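Local coordinates for T9SS C-terminal target domain-containing protein (Bacteroides cellulosilyticus, PDB 5JVK) that is a family 39 glycoside hydrolase from a gut symbiont that probably hydrolyses O-glycosidic bonds in carbohydrates, at residues T440-A445 with P493-V498. Residues are numbered along the deposited sequence; the frame is centred on the assembly and turned at random.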
# COMPACT_ATOMS: atom_id res chain seq x y z
N THR A 440 6.90 -10.75 -23.15
CA THR A 440 7.09 -9.48 -22.44
C THR A 440 6.00 -8.47 -22.84
O THR A 440 5.78 -8.24 -24.03
CB THR A 440 8.49 -8.90 -22.75
OG1 THR A 440 9.48 -9.80 -22.25
CG2 THR A 440 8.69 -7.52 -22.12
N THR A 441 5.33 -7.89 -21.84
CA THR A 441 4.26 -6.91 -22.06
C THR A 441 4.67 -5.46 -21.76
O THR A 441 4.13 -4.54 -22.37
CB THR A 441 3.00 -7.24 -21.24
OG1 THR A 441 3.30 -7.21 -19.84
CG2 THR A 441 2.46 -8.61 -21.62
N PHE A 442 5.59 -5.26 -20.82
CA PHE A 442 6.20 -3.95 -20.61
C PHE A 442 7.59 -4.03 -19.97
O PHE A 442 7.95 -5.05 -19.37
CB PHE A 442 5.28 -3.04 -19.77
CG PHE A 442 5.28 -3.34 -18.30
CD1 PHE A 442 4.48 -4.35 -17.78
CD2 PHE A 442 6.06 -2.59 -17.42
CE1 PHE A 442 4.47 -4.62 -16.41
CE2 PHE A 442 6.05 -2.86 -16.06
CZ PHE A 442 5.26 -3.88 -15.55
N TYR A 443 8.36 -2.95 -20.13
CA TYR A 443 9.65 -2.77 -19.46
C TYR A 443 9.53 -1.58 -18.53
O TYR A 443 8.83 -0.62 -18.86
CB TYR A 443 10.76 -2.50 -20.48
CG TYR A 443 10.84 -3.51 -21.60
CD1 TYR A 443 10.01 -3.40 -22.71
CD2 TYR A 443 11.75 -4.57 -21.54
CE1 TYR A 443 10.08 -4.33 -23.74
CE2 TYR A 443 11.82 -5.50 -22.57
CZ TYR A 443 10.98 -5.38 -23.66
OH TYR A 443 11.04 -6.30 -24.69
N THR A 444 10.19 -1.64 -17.38
CA THR A 444 10.27 -0.49 -16.48
C THR A 444 11.73 -0.08 -16.33
O THR A 444 12.61 -0.93 -16.37
CB THR A 444 9.64 -0.74 -15.10
OG1 THR A 444 9.67 0.48 -14.34
CG2 THR A 444 10.36 -1.83 -14.31
N ALA A 445 11.97 1.21 -16.14
CA ALA A 445 13.33 1.73 -16.02
C ALA A 445 13.41 2.90 -15.04
O ALA A 445 12.56 3.79 -15.07
CB ALA A 445 13.87 2.14 -17.38
N PRO A 493 10.10 5.65 -11.60
CA PRO A 493 10.13 4.74 -12.75
C PRO A 493 9.31 5.20 -13.95
O PRO A 493 8.25 5.81 -13.78
CB PRO A 493 9.55 3.43 -12.19
CG PRO A 493 9.80 3.51 -10.73
CD PRO A 493 9.65 4.95 -10.38
N GLN A 494 9.83 4.92 -15.14
CA GLN A 494 9.09 5.08 -16.38
C GLN A 494 8.94 3.71 -17.02
O GLN A 494 9.63 2.76 -16.63
CB GLN A 494 9.79 6.06 -17.33
CG GLN A 494 11.09 5.57 -17.95
CD GLN A 494 11.90 6.70 -18.54
OE1 GLN A 494 12.02 6.82 -19.75
NE2 GLN A 494 12.47 7.54 -17.67
N TYR A 495 8.05 3.61 -18.00
CA TYR A 495 7.60 2.33 -18.52
C TYR A 495 7.53 2.33 -20.05
O TYR A 495 7.03 3.28 -20.65
CB TYR A 495 6.22 2.00 -17.95
CG TYR A 495 6.09 2.18 -16.46
CD1 TYR A 495 6.45 1.15 -15.58
CD2 TYR A 495 5.62 3.37 -15.92
CE1 TYR A 495 6.33 1.31 -14.21
CE2 TYR A 495 5.49 3.54 -14.55
CZ TYR A 495 5.85 2.51 -13.69
OH TYR A 495 5.74 2.68 -12.33
N LEU A 496 8.02 1.25 -20.67
CA LEU A 496 7.89 1.01 -22.10
C LEU A 496 6.88 -0.12 -22.33
O LEU A 496 7.22 -1.29 -22.15
CB LEU A 496 9.24 0.64 -22.72
CG LEU A 496 10.28 1.75 -22.87
CD1 LEU A 496 11.66 1.15 -23.11
CD2 LEU A 496 9.90 2.70 -24.00
N VAL A 497 5.67 0.24 -22.73
CA VAL A 497 4.59 -0.72 -22.94
C VAL A 497 4.67 -1.32 -24.35
O VAL A 497 5.03 -0.62 -25.29
CB VAL A 497 3.21 -0.06 -22.73
CG1 VAL A 497 2.07 -1.06 -22.93
CG2 VAL A 497 3.14 0.57 -21.34
N VAL A 498 4.32 -2.60 -24.48
CA VAL A 498 4.32 -3.30 -25.77
C VAL A 498 2.94 -3.21 -26.44
O VAL A 498 1.92 -3.39 -25.79
CB VAL A 498 4.74 -4.78 -25.61
CG1 VAL A 498 4.65 -5.53 -26.94
CG2 VAL A 498 6.15 -4.87 -25.04
O HOH W 1 12.97 6.66 -14.82
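Two donors grip the carbonyl oxygen of Gln-494. Ala-445 N reaches Gln-494 O at 2.8 Å, in the carbonyl plane. Thr-444 OG1 comes from above that plane, a longer bond of 3.2 Å to Gln-494 O. The hydroxyl gets there because OG1 lies anti to the backbone N (chi1 -175°). The same OG1 sits 3.4 Å from Tyr-495 CE1, and Thr-444 CB lies alongside Tyr-495 CD1. A valine here would lose the hydroxyl bond and would probably leave Gln-494 O with Ala-445 N as its main hold. The return bond, Gln-494 N to Ala-445 O, is nearly straight, with an angle of 172° at the hydrogen. Gln-494 NE2 donates to a water that lies close to Ala-445 O, and it also bonds to Asn-488 O.

Strands 439-447 and 494-498 run antiparallel in the middle of a six-stranded antiparallel sheet, distinct from the (beta/alpha)8 barrel but packed against helices 350-366 and 403-415. Tyr-443 and Leu-496 form a hydrogen-bonded pair: Leu-496 N is 2.7 Å from Tyr-443 O, and Tyr-443 N returns a bond to Leu-496 O. At the far end Val-498 N bonds to Thr-441 O. On its other edge, strand 439-447 carries a classic beta bulge, where Thr-441 and Phe-442 are together set against the single residue Phe-434.

Phe-442, Thr-444, Tyr-495 and Val-497 share one face of the sheet. Phe-442 CE2 is 4.1 Å from Tyr-495 CD1, the two rings projecting the same way. Both helices touch Tyr-495. On the opposite face Tyr-443 CD1 is 4.1 Å from Leu-496 CB. Thr-440 CG2 lies 3.5 Å above one face of the Tyr-443 ring, toward its rim.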